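Local coordinates for plasmodium falciparum gamete antigen 27/25 (Plasmodium falciparum, PDB 1N81), which is essential for sexual development of the malaria parasite at its gametocyte stage, though its molecular role is unknown and may involve dimerization, at residues Tyr29-Leu32 with Leu33-Leu36; Ser87-Asp91 with Lys92-Glu96; Glu96-Ile99 with Lys100-Asp103; Trp107-Gln110 with Arg111-Glu115; Thr145-Val149 with Lys150-Phe154. One frame throughout, in Å; residues are numbered along the deposited sequence.

Contact 1 of 5, residues Tyr29-Leu32 with Leu33-Leu36; sequences YIYL and LMTL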
# COMPACT_ATOMS: atom_id res chain seq x y z
N TYR A 29 -9.33 3.44 9.12
CA TYR A 29 -8.80 3.36 10.46
C TYR A 29 -8.26 4.71 10.94
O TYR A 29 -8.31 5.02 12.13
CB TYR A 29 -7.70 2.32 10.54
CG TYR A 29 -7.55 1.77 11.92
CD1 TYR A 29 -8.31 0.70 12.34
CD2 TYR A 29 -6.62 2.34 12.83
CE1 TYR A 29 -8.17 0.17 13.64
CE2 TYR A 29 -6.47 1.82 14.13
CZ TYR A 29 -7.25 0.74 14.52
OH TYR A 29 -7.13 0.21 15.79
N ILE A 30 -7.75 5.52 10.01
CA ILE A 30 -7.25 6.83 10.39
C ILE A 30 -8.45 7.69 10.78
O ILE A 30 -8.34 8.57 11.64
CB ILE A 30 -6.45 7.49 9.24
CG1 ILE A 30 -5.06 6.85 9.17
CG2 ILE A 30 -6.34 9.01 9.46
CD1 ILE A 30 -4.24 7.33 8.03
N TYR A 31 -9.60 7.44 10.16
CA TYR A 31 -10.80 8.19 10.51
C TYR A 31 -11.17 7.85 11.95
O TYR A 31 -11.51 8.73 12.73
CB TYR A 31 -11.96 7.83 9.60
CG TYR A 31 -13.20 8.65 9.90
CD1 TYR A 31 -13.36 9.91 9.35
CD2 TYR A 31 -14.19 8.16 10.75
CE1 TYR A 31 -14.49 10.67 9.64
CE2 TYR A 31 -15.32 8.92 11.05
CZ TYR A 31 -15.46 10.16 10.49
OH TYR A 31 -16.59 10.89 10.78
N LEU A 32 -11.11 6.57 12.30
CA LEU A 32 -11.40 6.13 13.65
C LEU A 32 -10.49 6.90 14.62
O LEU A 32 -10.95 7.50 15.60
CB LEU A 32 -11.14 4.62 13.80
CG LEU A 32 -11.19 4.08 15.23
CD1 LEU A 32 -12.64 4.24 15.77
CD2 LEU A 32 -10.73 2.61 15.28
N LEU A 33 -9.19 6.86 14.34
CA LEU A 33 -8.23 7.53 15.21
C LEU A 33 -8.67 8.96 15.47
O LEU A 33 -8.64 9.43 16.60
CB LEU A 33 -6.83 7.53 14.59
CG LEU A 33 -6.14 6.17 14.64
CD1 LEU A 33 -4.75 6.24 14.03
CD2 LEU A 33 -6.08 5.71 16.07
N MET A 34 -9.10 9.62 14.41
CA MET A 34 -9.55 11.00 14.50
C MET A 34 -10.74 11.13 15.46
O MET A 34 -10.80 12.07 16.24
CB MET A 34 -9.87 11.51 13.10
CG MET A 34 -10.27 12.99 13.00
SD MET A 34 -12.00 13.18 13.42
CE MET A 34 -12.81 12.48 11.98
N THR A 35 -11.67 10.18 15.44
CA THR A 35 -12.82 10.27 16.33
C THR A 35 -12.43 9.96 17.77
O THR A 35 -13.19 10.22 18.69
CB THR A 35 -13.98 9.30 15.94
OG1 THR A 35 -13.61 7.94 16.23
CG2 THR A 35 -14.34 9.44 14.47
N LEU A 36 -11.23 9.40 17.96
CA LEU A 36 -10.76 9.08 19.30
C LEU A 36 -9.72 10.10 19.76
O LEU A 36 -9.10 9.92 20.81
CB LEU A 36 -10.10 7.69 19.33
CG LEU A 36 -10.84 6.42 18.91
CD1 LEU A 36 -9.85 5.27 18.85
CD2 LEU A 36 -11.95 6.10 19.90

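Contact 2 of 5, residues Ser87-Asp91 with Lys92-Glu96; sequences SYCTD and KEVTE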
# COMPACT_ATOMS: atom_id res chain seq x y z
N SER A 87 3.55 6.48 11.61
CA SER A 87 4.30 7.42 10.79
C SER A 87 3.55 8.74 10.53
O SER A 87 4.16 9.81 10.47
CB SER A 87 4.65 6.77 9.45
OG SER A 87 5.39 7.64 8.61
N TYR A 88 2.23 8.66 10.37
CA TYR A 88 1.41 9.84 10.04
C TYR A 88 0.54 10.42 11.16
O TYR A 88 0.10 11.57 11.07
CB TYR A 88 0.45 9.50 8.88
CG TYR A 88 1.08 8.93 7.63
CD1 TYR A 88 0.36 8.07 6.79
CD2 TYR A 88 2.38 9.30 7.26
CE1 TYR A 88 0.91 7.60 5.60
CE2 TYR A 88 2.94 8.83 6.06
CZ TYR A 88 2.19 7.98 5.24
OH TYR A 88 2.75 7.51 4.08
N CYS A 89 0.27 9.65 12.21
CA CYS A 89 -0.64 10.15 13.24
C CYS A 89 -0.09 10.25 14.65
O CYS A 89 -0.84 10.53 15.58
CB CYS A 89 -1.89 9.25 13.29
SG CYS A 89 -2.74 9.05 11.68
N THR A 90 1.20 10.04 14.80
CA THR A 90 1.85 10.03 16.10
C THR A 90 2.46 11.34 16.59
O THR A 90 3.29 11.35 17.50
CB THR A 90 2.87 8.87 16.10
OG1 THR A 90 2.73 8.11 17.30
CG2 THR A 90 4.29 9.35 15.94
N ASP A 91 2.03 12.44 16.00
CA ASP A 91 2.51 13.77 16.39
C ASP A 91 1.35 14.75 16.31
O ASP A 91 0.55 14.87 17.23
CB ASP A 91 3.62 14.25 15.45
CG ASP A 91 4.80 13.31 15.41
OD1 ASP A 91 5.32 12.98 16.51
OD2 ASP A 91 5.21 12.91 14.30
N LYS A 92 1.30 15.45 15.19
CA LYS A 92 0.27 16.43 14.91
C LYS A 92 -1.10 16.00 15.43
O LYS A 92 -1.35 14.82 15.66
CB LYS A 92 0.20 16.68 13.41
CG LYS A 92 1.55 17.00 12.77
CD LYS A 92 1.37 17.42 11.32
CE LYS A 92 2.68 17.86 10.68
NZ LYS A 92 2.49 18.22 9.23
N GLU A 93 -1.98 16.97 15.60
CA GLU A 93 -3.32 16.70 16.09
C GLU A 93 -4.09 16.03 14.96
O GLU A 93 -4.27 16.62 13.89
CB GLU A 93 -3.98 18.02 16.49
CG GLU A 93 -5.33 17.89 17.18
CD GLU A 93 -5.80 19.22 17.76
OE1 GLU A 93 -5.12 19.75 18.66
OE2 GLU A 93 -6.84 19.75 17.30
N VAL A 94 -4.52 14.79 15.17
CA VAL A 94 -5.26 14.10 14.14
C VAL A 94 -6.62 14.76 13.95
O VAL A 94 -7.64 14.27 14.43
CB VAL A 94 -5.46 12.61 14.46
CG1 VAL A 94 -6.21 11.94 13.29
CG2 VAL A 94 -4.11 11.95 14.69
N THR A 95 -6.62 15.86 13.22
CA THR A 95 -7.84 16.58 12.96
C THR A 95 -8.50 16.17 11.66
O THR A 95 -7.97 15.36 10.89
CB THR A 95 -7.58 18.08 12.91
OG1 THR A 95 -6.83 18.39 11.73
CG2 THR A 95 -6.79 18.51 14.14
N GLU A 96 -9.66 16.75 11.41
CA GLU A 96 -10.43 16.46 10.21
C GLU A 96 -9.71 16.92 8.95
O GLU A 96 -9.71 16.20 7.96
CB GLU A 96 -11.79 17.14 10.33
CG GLU A 96 -12.67 17.02 9.13
CD GLU A 96 -14.06 17.50 9.43
OE1 GLU A 96 -14.76 16.81 10.19
OE2 GLU A 96 -14.44 18.58 8.92

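Contact 3 of 5, residues Glu96-Ile99 with Lys100-Asp103; sequences EDYI and KKID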
# COMPACT_ATOMS: atom_id res chain seq x y z
N GLU A 96 -9.66 16.75 11.41
CA GLU A 96 -10.43 16.46 10.21
C GLU A 96 -9.71 16.92 8.95
O GLU A 96 -9.71 16.20 7.96
CB GLU A 96 -11.79 17.14 10.33
CG GLU A 96 -12.67 17.02 9.13
CD GLU A 96 -14.06 17.50 9.43
OE1 GLU A 96 -14.76 16.81 10.19
OE2 GLU A 96 -14.44 18.58 8.92
N ASP A 97 -9.10 18.10 9.00
CA ASP A 97 -8.36 18.62 7.85
C ASP A 97 -7.07 17.83 7.66
O ASP A 97 -6.56 17.71 6.55
CB ASP A 97 -7.99 20.10 8.02
CG ASP A 97 -9.10 21.04 7.61
OD1 ASP A 97 -9.93 20.63 6.76
OD2 ASP A 97 -9.15 22.18 8.12
N TYR A 98 -6.53 17.32 8.77
CA TYR A 98 -5.29 16.58 8.70
C TYR A 98 -5.47 15.25 7.97
O TYR A 98 -4.70 14.94 7.05
CB TYR A 98 -4.73 16.34 10.10
CG TYR A 98 -3.35 15.71 10.10
CD1 TYR A 98 -2.26 16.37 9.54
CD2 TYR A 98 -3.15 14.45 10.65
CE1 TYR A 98 -1.01 15.79 9.53
CE2 TYR A 98 -1.90 13.85 10.64
CZ TYR A 98 -0.83 14.53 10.08
OH TYR A 98 0.42 13.95 10.08
N ILE A 99 -6.49 14.48 8.37
CA ILE A 99 -6.72 13.19 7.73
C ILE A 99 -7.07 13.36 6.26
O ILE A 99 -6.80 12.48 5.45
CB ILE A 99 -7.81 12.34 8.45
CG1 ILE A 99 -9.19 12.97 8.30
CG2 ILE A 99 -7.42 12.17 9.91
CD1 ILE A 99 -10.28 12.20 9.02
N LYS A 100 -7.67 14.50 5.91
CA LYS A 100 -7.99 14.76 4.51
C LYS A 100 -6.65 14.85 3.76
O LYS A 100 -6.52 14.37 2.63
CB LYS A 100 -8.78 16.06 4.36
CG LYS A 100 -10.24 15.89 3.97
CD LYS A 100 -10.39 15.37 2.54
CE LYS A 100 -11.86 15.21 2.13
NZ LYS A 100 -12.61 14.16 2.90
N LYS A 101 -5.66 15.46 4.41
CA LYS A 101 -4.33 15.59 3.84
C LYS A 101 -3.60 14.23 3.85
O LYS A 101 -2.81 13.98 2.95
CB LYS A 101 -3.49 16.61 4.62
CG LYS A 101 -2.18 16.97 3.90
CD LYS A 101 -1.26 17.87 4.75
CE LYS A 101 -0.67 17.14 5.97
NZ LYS A 101 0.28 18.00 6.78
N ILE A 102 -3.84 13.37 4.84
CA ILE A 102 -3.18 12.06 4.89
C ILE A 102 -3.73 11.19 3.77
O ILE A 102 -3.05 10.29 3.27
CB ILE A 102 -3.34 11.35 6.27
CG1 ILE A 102 -2.59 12.15 7.33
CG2 ILE A 102 -2.73 9.89 6.23
CD1 ILE A 102 -1.09 12.32 7.07
N ASP A 103 -4.96 11.45 3.36
CA ASP A 103 -5.48 10.68 2.25
C ASP A 103 -4.59 10.90 1.00
O ASP A 103 -4.46 10.00 0.18
CB ASP A 103 -6.96 11.04 1.96
CG ASP A 103 -7.96 10.16 2.75
OD1 ASP A 103 -7.53 9.24 3.48
OD2 ASP A 103 -9.19 10.38 2.63
O HOH W 1 -6.61 9.75 5.85

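Contact 4 of 5, residues Trp107-Gln110 with Arg111-Glu115; sequences WVEQ and RVIEE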
# COMPACT_ATOMS: atom_id res chain seq x y z
N TRP A 107 -2.58 8.17 -1.25
CA TRP A 107 -2.73 8.18 -2.70
C TRP A 107 -1.37 8.05 -3.37
O TRP A 107 -1.20 7.26 -4.31
CB TRP A 107 -3.39 9.49 -3.14
CG TRP A 107 -3.78 9.59 -4.56
CD1 TRP A 107 -5.02 9.33 -5.08
CD2 TRP A 107 -2.94 9.97 -5.68
NE1 TRP A 107 -5.01 9.53 -6.44
CE2 TRP A 107 -3.76 9.93 -6.84
CE3 TRP A 107 -1.61 10.35 -5.81
CZ2 TRP A 107 -3.26 10.23 -8.12
CZ3 TRP A 107 -1.11 10.66 -7.07
CH2 TRP A 107 -1.94 10.60 -8.21
N VAL A 108 -0.42 8.85 -2.90
CA VAL A 108 0.91 8.85 -3.45
C VAL A 108 1.55 7.47 -3.37
O VAL A 108 2.06 6.95 -4.36
CB VAL A 108 1.78 9.88 -2.73
CG1 VAL A 108 3.29 9.63 -3.07
CG2 VAL A 108 1.33 11.33 -3.17
N GLU A 109 1.48 6.86 -2.20
CA GLU A 109 2.06 5.55 -1.99
C GLU A 109 1.35 4.52 -2.89
O GLU A 109 2.01 3.71 -3.57
CB GLU A 109 1.96 5.14 -0.51
CG GLU A 109 2.68 3.83 -0.19
CD GLU A 109 2.66 3.47 1.29
OE1 GLU A 109 3.09 2.34 1.61
OE2 GLU A 109 2.24 4.29 2.14
N GLN A 110 0.02 4.57 -2.94
CA GLN A 110 -0.70 3.60 -3.77
C GLN A 110 -0.35 3.77 -5.26
O GLN A 110 -0.10 2.78 -5.99
CB GLN A 110 -2.21 3.68 -3.53
CG GLN A 110 -2.95 2.60 -4.30
CD GLN A 110 -4.41 2.50 -3.94
OE1 GLN A 110 -4.96 3.38 -3.29
NE2 GLN A 110 -5.04 1.43 -4.38
N ARG A 111 -0.26 5.01 -5.72
CA ARG A 111 0.14 5.27 -7.09
C ARG A 111 1.58 4.78 -7.42
O ARG A 111 1.84 4.28 -8.51
CB ARG A 111 0.08 6.75 -7.39
CG ARG A 111 0.55 7.11 -8.76
CD ARG A 111 -0.33 6.47 -9.84
NE ARG A 111 -0.28 7.26 -11.08
CZ ARG A 111 -1.25 8.06 -11.51
NH1 ARG A 111 -2.37 8.19 -10.82
NH2 ARG A 111 -1.11 8.73 -12.65
N VAL A 112 2.53 4.98 -6.51
CA VAL A 112 3.89 4.53 -6.81
C VAL A 112 3.89 3.00 -6.90
O VAL A 112 4.48 2.43 -7.83
CB VAL A 112 4.90 5.04 -5.79
CG1 VAL A 112 6.26 4.38 -6.02
CG2 VAL A 112 5.05 6.54 -5.94
N ILE A 113 3.17 2.34 -5.98
CA ILE A 113 3.05 0.87 -6.00
C ILE A 113 2.56 0.42 -7.38
O ILE A 113 3.17 -0.45 -8.01
CB ILE A 113 2.03 0.34 -4.93
CG1 ILE A 113 2.66 0.44 -3.54
CG2 ILE A 113 1.66 -1.10 -5.24
CD1 ILE A 113 1.73 0.04 -2.40
N GLU A 114 1.49 1.03 -7.88
CA GLU A 114 0.96 0.64 -9.18
C GLU A 114 1.93 0.83 -10.32
O GLU A 114 2.12 -0.08 -11.14
CB GLU A 114 -0.36 1.36 -9.48
CG GLU A 114 -1.42 0.85 -8.54
CD GLU A 114 -2.77 1.43 -8.84
OE1 GLU A 114 -2.88 2.41 -9.59
OE2 GLU A 114 -3.74 0.89 -8.28
N GLU A 115 2.55 1.98 -10.38
CA GLU A 115 3.49 2.32 -11.43
C GLU A 115 4.66 1.31 -11.42
O GLU A 115 5.09 0.78 -12.46
CB GLU A 115 4.01 3.72 -11.14
CG GLU A 115 4.67 4.43 -12.27
CD GLU A 115 3.69 4.86 -13.32
OE1 GLU A 115 2.50 5.15 -12.98
OE2 GLU A 115 4.13 4.92 -14.48
O HOH W 2 -3.58 -0.54 -6.00

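Contact 5 of 5, residues Thr145-Val149 with Lys150-Phe154; sequences TYEYV and KDVKF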
# COMPACT_ATOMS: atom_id res chain seq x y z
N THR A 145 7.53 12.76 -8.51
CA THR A 145 6.46 13.13 -9.41
C THR A 145 5.08 13.19 -8.76
O THR A 145 4.33 14.16 -8.93
CB THR A 145 6.40 12.18 -10.62
OG1 THR A 145 7.69 12.16 -11.25
CG2 THR A 145 5.40 12.68 -11.64
N TYR A 146 4.74 12.17 -7.98
CA TYR A 146 3.42 12.16 -7.38
C TYR A 146 3.24 13.06 -6.16
O TYR A 146 2.13 13.52 -5.92
CB TYR A 146 2.98 10.74 -7.12
CG TYR A 146 2.79 10.00 -8.41
CD1 TYR A 146 3.62 8.94 -8.75
CD2 TYR A 146 1.77 10.36 -9.30
CE1 TYR A 146 3.46 8.26 -9.95
CE2 TYR A 146 1.59 9.69 -10.51
CZ TYR A 146 2.45 8.63 -10.83
OH TYR A 146 2.27 7.94 -12.02
N GLU A 147 4.31 13.31 -5.41
CA GLU A 147 4.27 14.24 -4.28
C GLU A 147 3.92 15.60 -4.90
O GLU A 147 3.05 16.31 -4.41
CB GLU A 147 5.65 14.42 -3.65
CG GLU A 147 6.02 13.46 -2.56
CD GLU A 147 7.36 13.80 -1.94
OE1 GLU A 147 8.31 14.07 -2.70
OE2 GLU A 147 7.47 13.80 -0.69
N TYR A 148 4.64 15.96 -5.96
CA TYR A 148 4.46 17.23 -6.69
C TYR A 148 3.04 17.36 -7.20
O TYR A 148 2.35 18.35 -6.95
CB TYR A 148 5.44 17.33 -7.86
CG TYR A 148 5.18 18.53 -8.76
CD1 TYR A 148 5.41 19.82 -8.30
CD2 TYR A 148 4.60 18.37 -10.03
CE1 TYR A 148 5.07 20.94 -9.07
CE2 TYR A 148 4.25 19.47 -10.81
CZ TYR A 148 4.49 20.75 -10.32
OH TYR A 148 4.17 21.85 -11.06
N VAL A 149 2.58 16.32 -7.89
CA VAL A 149 1.24 16.31 -8.45
C VAL A 149 0.13 16.44 -7.42
O VAL A 149 -0.88 17.10 -7.65
CB VAL A 149 1.02 15.02 -9.24
CG1 VAL A 149 -0.45 14.72 -9.36
CG2 VAL A 149 1.65 15.16 -10.62
N LYS A 150 0.32 15.83 -6.26
CA LYS A 150 -0.72 15.83 -5.24
C LYS A 150 -0.48 16.93 -4.20
O LYS A 150 -1.22 17.08 -3.23
CB LYS A 150 -0.75 14.44 -4.58
CG LYS A 150 -2.12 13.90 -4.24
CD LYS A 150 -3.00 13.68 -5.46
CE LYS A 150 -4.41 13.36 -4.99
NZ LYS A 150 -5.45 13.55 -6.02
N ASP A 151 0.57 17.71 -4.43
CA ASP A 151 0.96 18.78 -3.54
C ASP A 151 1.14 18.32 -2.09
O ASP A 151 0.47 18.78 -1.19
CB ASP A 151 -0.08 19.92 -3.62
CG ASP A 151 0.36 21.16 -2.86
OD1 ASP A 151 1.56 21.52 -2.94
OD2 ASP A 151 -0.50 21.78 -2.19
N VAL A 152 2.06 17.39 -1.87
CA VAL A 152 2.33 16.94 -0.51
C VAL A 152 3.83 16.77 -0.42
O VAL A 152 4.50 16.70 -1.46
CB VAL A 152 1.67 15.56 -0.17
CG1 VAL A 152 0.17 15.69 -0.10
CG2 VAL A 152 2.04 14.53 -1.21
N LYS A 153 4.37 16.74 0.79
CA LYS A 153 5.79 16.52 0.98
C LYS A 153 6.02 15.60 2.18
O LYS A 153 5.70 15.95 3.31
CB LYS A 153 6.54 17.85 1.21
CG LYS A 153 7.96 17.86 0.61
CD LYS A 153 8.68 16.53 0.78
CE LYS A 153 10.04 16.50 0.08
NZ LYS A 153 11.10 17.19 0.88
N PHE A 154 6.55 14.42 1.91
CA PHE A 154 6.83 13.45 2.96
C PHE A 154 8.10 13.90 3.63
O PHE A 154 8.95 14.49 2.98
CB PHE A 154 7.09 12.06 2.34
CG PHE A 154 5.85 11.31 1.93
CD1 PHE A 154 4.96 11.84 1.01
CD2 PHE A 154 5.58 10.04 2.47
CE1 PHE A 154 3.81 11.14 0.62
CE2 PHE A 154 4.45 9.33 2.10
CZ PHE A 154 3.56 9.88 1.18
O HOH W 3 10.15 13.38 0.10

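Contact 1 of 5, residues Tyr29-Leu32 with Leu33-Leu36
The carbonyl oxygen of Leu-32 is shared by the amides and hydroxyl that close helix 13-35. The hydroxyl of Thr-35 donates to it, OG1 lying 2.8 Å from Leu-32 O, in the carbonyl plane and on a lone pair. The backbone N of Leu-36 adds a weak bond of 3.0 Å to Leu-32 O, and the amide of Thr-35 a further weak, strongly bent one. Thr-35 OG1 sits between its own N and carbonyl carbon (chi1 71°), which swings it back over the last turn. Next to helix 96-122, Met-34 curls over one face of the Tyr-31 ring: bends at chi2 and chi3 bring CE to 3.9 Å from the centroid, a CH-pi contact with CE1 the nearest ring atom. Its SD stands farther off above that ring, in a distant Met-aromatic contact. Thr-35 CG2 reaches Tyr-31 CE2 at 3.6 Å. One turn apart, Leu-32 CG meets Leu-36 CD1 at 4.0 Å. Leu-33 packs on Phe-43, Ala-46 and Leu-47 of helix 42-47, Tyr-29 and Leu-32 pack on helix 50-63, and Ile-30 faces helices 71-89 and 96-122, so this helix end is wedged among four others.

Contact 2 of 5, residues Ser87-Asp91 with Lys92-Glu96
Where helix 71-89 gives out, the chain doubles back, bringing the CA atoms of Cys-89 and Val-94 to 6.1 Å. The reversal turns on Asp-91 and Lys-92, whose backbone is non-helical, and Val-94 then forms the centre of an inverse gamma turn, closed by a weak bond from Thr-95 N to Glu-93 O, 2.6 Å. The apolar touch across the loop is that of Val-94 on Cys-89: CG2 of Val-94 lies 3.8 Å from Cys-89 CB and 3.7 Å from Cys-89 O. That methyl stands beside its own backbone N because CG1 takes the place opposite N (chi1 -178°), and CG1 points instead to Ile-99 on the next helix. Asp-91 and Lys-92, neighbours at the bend, send their charged ends apart into exposed positions. The loop is the link between two consecutive helices, 71-89 and 96-122, and its last residue before the second is an N-cap: Thr-95 OG1 accepts from the backbone N of Tyr-98. Cys-89 and Val-94 face helix 13-35, packing on Ile-30 and Met-34 respectively, and the extended Lys-92 chain lies against Tyr-98.

Contact 3 of 5, residues Glu96-Ile99 with Lys100-Asp103
Tyr-98 carries the contact, its ring touched by two side chains from the following turn. Ile-102 covers one face: CG1 is 4.1 Å from the centroid, 22° off the ring normal, a CH-pi contact offset toward the rim, and CD1 continues outward to 3.7 Å from Tyr-98 CZ. Lys-101 crosses the ring obliquely at its edge, its NZ near the ring plane and 3.8 Å from CE1. A bend at chi3 (68°) turns the end of the lysine along that edge. The ring is held at its far end as well, because Tyr-98 OH is hydrogen-bonded to the backbone O of Tyr-88 on helix 71-89. Farther round the helix, Ile-99 O is gripped twice: the amide of Asp-103 donates over 3.0 Å, and a water donates to the same oxygen at 2.8 Å. The water also donates to Asp-103 OD1 at 2.6 Å, and Ser-27 OG of helix 13-35 is a second partner of that carboxylate oxygen. Lys-101 NZ lies close to Lys-92 NZ. The i to i+3 and i to i+4 side-chain contacts, with Ile-99 and Ile-102 turned inward onto helix 13-35 and the lysines outward, are those of the first turns of an amphipathic helix in an all-alpha fold.

Contact 4 of 5, residues Trp107-Gln110 with Arg111-Glu115
Trp-107 and Arg-111 run side by side in the same direction, one turn apart, with the indole and guanidinium planes inclined by 46°. Arg-111 CB stands over one face of the indole near its rim, 4.1 Å from CZ3. A bend at chi2 (62°) carries the rest of the chain along the benzo end, where NH1 comes to 3.5 Å from CZ2 of Trp-107. With the planes this far from parallel the guanidinium is not stacked on the ring; Lys-150 from helix 136-150 supplies a cation-pi contact to the same indole. On another flank, Gln-110 and Glu-114 cross with amide and carboxylate 67° apart. Their ends, NE2 and OE2, are 4.1 Å apart, and a water joins them, accepting from Gln-110 NE2 at 2.9 Å and donating to Glu-114 OE2 at 2.7 Å. Gln-110 NE2 has a second partner in Asp-20 OD1, so the amide is tied to helix 13-35. Beneath these, the backbone keeps regular helical bonds, from Arg-111 N to Trp-107 O (2.8 Å) onward. On the inner flank Val-112 and Ile-113 pack on Ile-166 and Val-108 on Phe-143, while the buried carboxylate of Glu-109 forms salt bridges to Arg-84 and Arg-165, one through each oxygen. The chemistry thus differs between the two pairs: Trp-107 and Arg-111 meet by plain lateral packing, whereas the water lets the amide of Gln-110 and the carboxylate of Glu-114 pair without direct contact.

Contact 5 of 5, residues Thr145-Val149 with Lys150-Phe154
Lys-150 closes helix 136-150 with its amide on Tyr-146 O at 3.0 Å, adding a weak bond to Glu-147 O, while its side chain turns away toward Asp-104. Asp-151 then leaves the helix with a positive phi of 54°. Its N donates to Tyr-148 O over 3.2 Å, from well above the carbonyl plane. Val-152 completes the cap: its N bonds to Glu-147 O at 2.9 Å, and this bond, the Asp-151 one and the positive phi together make a Schellman motif, a common way for a helix to end. The methyl CG2 of Val-152 rests 3.8 Å from Glu-147 CA, and the residue packs on Tyr-105 and Val-108 of helix 96-122. Lys-153 passes across Glu-147 with its aliphatic part, CD lying 3.3 Å from OE2, although NZ continues beyond and is not in contact with the carboxylate. At Phe-154 the chain is caught by that same oxygen: the backbone N donates to Glu-147 OE2 over 2.8 Å in a nearly straight bond (170°) that meets OE2 almost along its C-O axis. A water donates to OE2 too, also reaching Phe-154 O in a weak bond, and Glu-147 OE1 is salt-bridged to Arg-140, so both oxygens of this buried carboxylate have partners. The Phe-154 ring turns inward onto Phe-143, edge to face, and meets Tyr-105.

The five contacts follow in chain order through an all-helical fold. Contacts 1, 2 and 3 cluster at one end of the molecule, their centres about 9 to 11 Å apart, where the close of helix 13-35, the loop after helix 71-89 and the start of helix 96-122 pack together around Ile-30, Met-34 and Ile-99. Contacts 2 and 3 share Glu-96. Helix 96-122 then runs from contact 3 to contact 4, about 18 Å between centres, toward the middle of the chain. There it meets contact 5, about 11 Å away, through Tyr-146, whose hydroxyl lies between Arg-111 and Glu-115. Helix 96-122 is one tie between the end cluster and helix 136-150; Tyr-88 of contact 2 also packs on Phe-154 of contact 5.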